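Local coordinates for protein molybdopterin adenylyltransferase (Pyrococcus furiosus, PDB 4LHB) that catalyses the adenylylation of molybdopterin with ATP, releasing diphosphate, a step in the biosynthesis of the molybdenum cofactor, at residues E77-I80 with A81-E84. Sequence-based numbering, arbitrary orientation.
Sequences EVLI and ALFE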
ATOM      1  N   GLU C  77       0.078  21.521  -9.906  1.00 27.03           N
ATOM      2  CA  GLU C  77      -0.658  22.762  -9.640  1.00 29.17           C
ATOM      3  C   GLU C  77      -1.568  22.655  -8.410  1.00 31.02           C
ATOM      4  O   GLU C  77      -1.579  23.566  -7.557  1.00 27.06           O
ATOM      5  CB  GLU C  77      -1.463  23.257 -10.856  1.00 30.48           C
ATOM      6  CG  GLU C  77      -0.588  23.781 -12.009  1.00 33.23           C
ATOM      7  CD  GLU C  77       0.323  24.934 -11.564  1.00 34.70           C
ATOM      8  OE1 GLU C  77      -0.157  25.912 -10.962  1.00 38.36           O
ATOM      9  OE2 GLU C  77       1.530  24.870 -11.792  1.00 38.82           O
ATOM     10  N   VAL C  78      -2.300  21.532  -8.325  1.00 29.73           N
ATOM     11  CA  VAL C  78      -3.158  21.250  -7.189  1.00 26.79           C
ATOM     12  C   VAL C  78      -2.386  21.224  -5.879  1.00 28.71           C
ATOM     13  O   VAL C  78      -2.782  21.875  -4.895  1.00 28.65           O
ATOM     14  CB  VAL C  78      -3.856  19.921  -7.336  1.00 25.34           C
ATOM     15  CG1 VAL C  78      -4.438  19.518  -5.979  1.00 24.25           C
ATOM     16  CG2 VAL C  78      -4.896  19.991  -8.457  1.00 21.48           C
ATOM     17  N   LEU C  79      -1.273  20.505  -5.860  1.00 29.41           N
ATOM     18  CA  LEU C  79      -0.393  20.505  -4.686  1.00 28.40           C
ATOM     19  C   LEU C  79       0.198  21.868  -4.366  1.00 30.40           C
ATOM     20  O   LEU C  79       0.293  22.227  -3.206  1.00 31.04           O
ATOM     21  CB  LEU C  79       0.683  19.467  -4.808  1.00 26.79           C
ATOM     22  CG  LEU C  79       0.355  18.111  -4.136  1.00 29.85           C
ATOM     23  CD1 LEU C  79      -1.053  17.915  -3.611  1.00 29.12           C
ATOM     24  CD2 LEU C  79       0.772  16.926  -4.989  1.00 30.16           C
ATOM     25  N   ILE C  80       0.578  22.645  -5.378  1.00 31.69           N
ATOM     26  CA  ILE C  80       1.145  23.969  -5.124  1.00 31.32           C
ATOM     27  C   ILE C  80       0.053  24.797  -4.414  1.00 28.93           C
ATOM     28  O   ILE C  80       0.321  25.531  -3.500  1.00 29.96           O
ATOM     29  CB  ILE C  80       1.647  24.668  -6.440  1.00 33.63           C
ATOM     30  CG1 ILE C  80       3.070  24.213  -6.830  1.00 35.71           C
ATOM     31  CG2 ILE C  80       1.712  26.182  -6.327  1.00 28.87           C
ATOM     32  CD1 ILE C  80       3.494  24.612  -8.264  1.00 32.00           C
ATOM     33  N   ALA C  81      -1.175  24.667  -4.864  1.00 29.30           N
ATOM     34  CA  ALA C  81      -2.274  25.414  -4.304  1.00 30.93           C
ATOM     35  C   ALA C  81      -2.519  24.978  -2.831  1.00 32.25           C
ATOM     36  O   ALA C  81      -2.505  25.793  -1.934  1.00 33.93           O
ATOM     37  CB  ALA C  81      -3.516  25.241  -5.165  1.00 26.25           C
ATOM     38  N   LEU C  82      -2.694  23.687  -2.601  1.00 31.82           N
ATOM     39  CA  LEU C  82      -2.950  23.168  -1.283  1.00 30.01           C
ATOM     40  C   LEU C  82      -1.956  23.741  -0.297  1.00 31.27           C
ATOM     41  O   LEU C  82      -2.331  24.170   0.770  1.00 32.34           O
ATOM     42  CB  LEU C  82      -2.857  21.639  -1.307  1.00 28.61           C
ATOM     43  CG  LEU C  82      -2.980  20.947   0.040  1.00 27.74           C
ATOM     44  CD1 LEU C  82      -4.315  21.341   0.647  1.00 28.06           C
ATOM     45  CD2 LEU C  82      -2.833  19.431  -0.037  1.00 25.99           C
ATOM     46  N   PHE C  83      -0.686  23.777  -0.640  1.00 32.42           N
ATOM     47  CA  PHE C  83       0.299  24.200   0.347  1.00 32.42           C
ATOM     48  C   PHE C  83       0.411  25.713   0.463  1.00 36.12           C
ATOM     49  O   PHE C  83       0.869  26.219   1.475  1.00 41.89           O
ATOM     50  CB  PHE C  83       1.624  23.452   0.176  1.00 30.52           C
ATOM     51  CG  PHE C  83       1.526  22.046   0.695  1.00 30.01           C
ATOM     52  CD1 PHE C  83       1.512  21.816   2.038  1.00 29.21           C
ATOM     53  CD2 PHE C  83       1.269  20.995  -0.150  1.00 28.70           C
ATOM     54  CE1 PHE C  83       1.314  20.546   2.546  1.00 30.54           C
ATOM     55  CE2 PHE C  83       1.102  19.720   0.334  1.00 29.96           C
ATOM     56  CZ  PHE C  83       1.101  19.494   1.702  1.00 31.55           C
ATOM     57  N   GLU C  84      -0.026  26.437  -0.546  1.00 35.33           N
ATOM     58  CA  GLU C  84      -0.152  27.869  -0.402  1.00 38.69           C
ATOM     59  C   GLU C  84      -1.320  28.207   0.558  1.00 33.69           C
ATOM     60  O   GLU C  84      -1.185  29.056   1.401  1.00 31.91           O
ATOM     61  CB  GLU C  84      -0.383  28.546  -1.756  1.00 42.15           C
ATOM     62  CG  GLU C  84       0.874  28.794  -2.563  1.00 44.43           C
ATOM     63  CD  GLU C  84       0.618  29.606  -3.831  1.00 43.22           C
ATOM     64  OE1 GLU C  84       1.573  30.236  -4.268  1.00 43.47           O
ATOM     65  OE2 GLU C  84      -0.497  29.605  -4.394  1.00 40.90           O
TER
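The Phe83 ring meets Leu79 O at its edge, near the ring plane, with CD2 of Phe83 3.4 Å from that oxygen, while Leu82 CG lies over one face, 4.2 Å above the plane and displaced toward the rim. With CG anti to its carbonyl carbon and beside the backbone N (chi1 -76°), Phe83 brings its CD2 edge to Leu79 O. The same Leu79 O accepts the backbone bond from Phe83 N at 3.2 Å, one of four successive i to i+4 bonds typical of an alpha-helix; the straightest, Leu82 N to Val78 O, has an N-H...O angle of 173°. Leu79 CD1 and Leu82 CD2, branches of neighbouring leucines, make a loose apolar contact at 4.3 Å. Glu84 runs back past the preceding turn, its CG 3.4 Å from Ile80 O. It is partly exposed, and an acid suits the place because Tyr67 OH bonds to OE2 and Lys87 of the second subunit forms a salt bridge with OE1. Within helix 75-87, the small Ala81 probably lets the helix lie close to the strands, touching Tyr67 and Val71 on strand 64-71 and Ile36 on strand 32-38; Val78 packs on Val71 and Val38. The apolar side chains of Leu79 and Phe83 suit packing against Phe83 and Leu79 of the second subunit, respectively, so the helix joins its own parallel strands to the neighbouring chain.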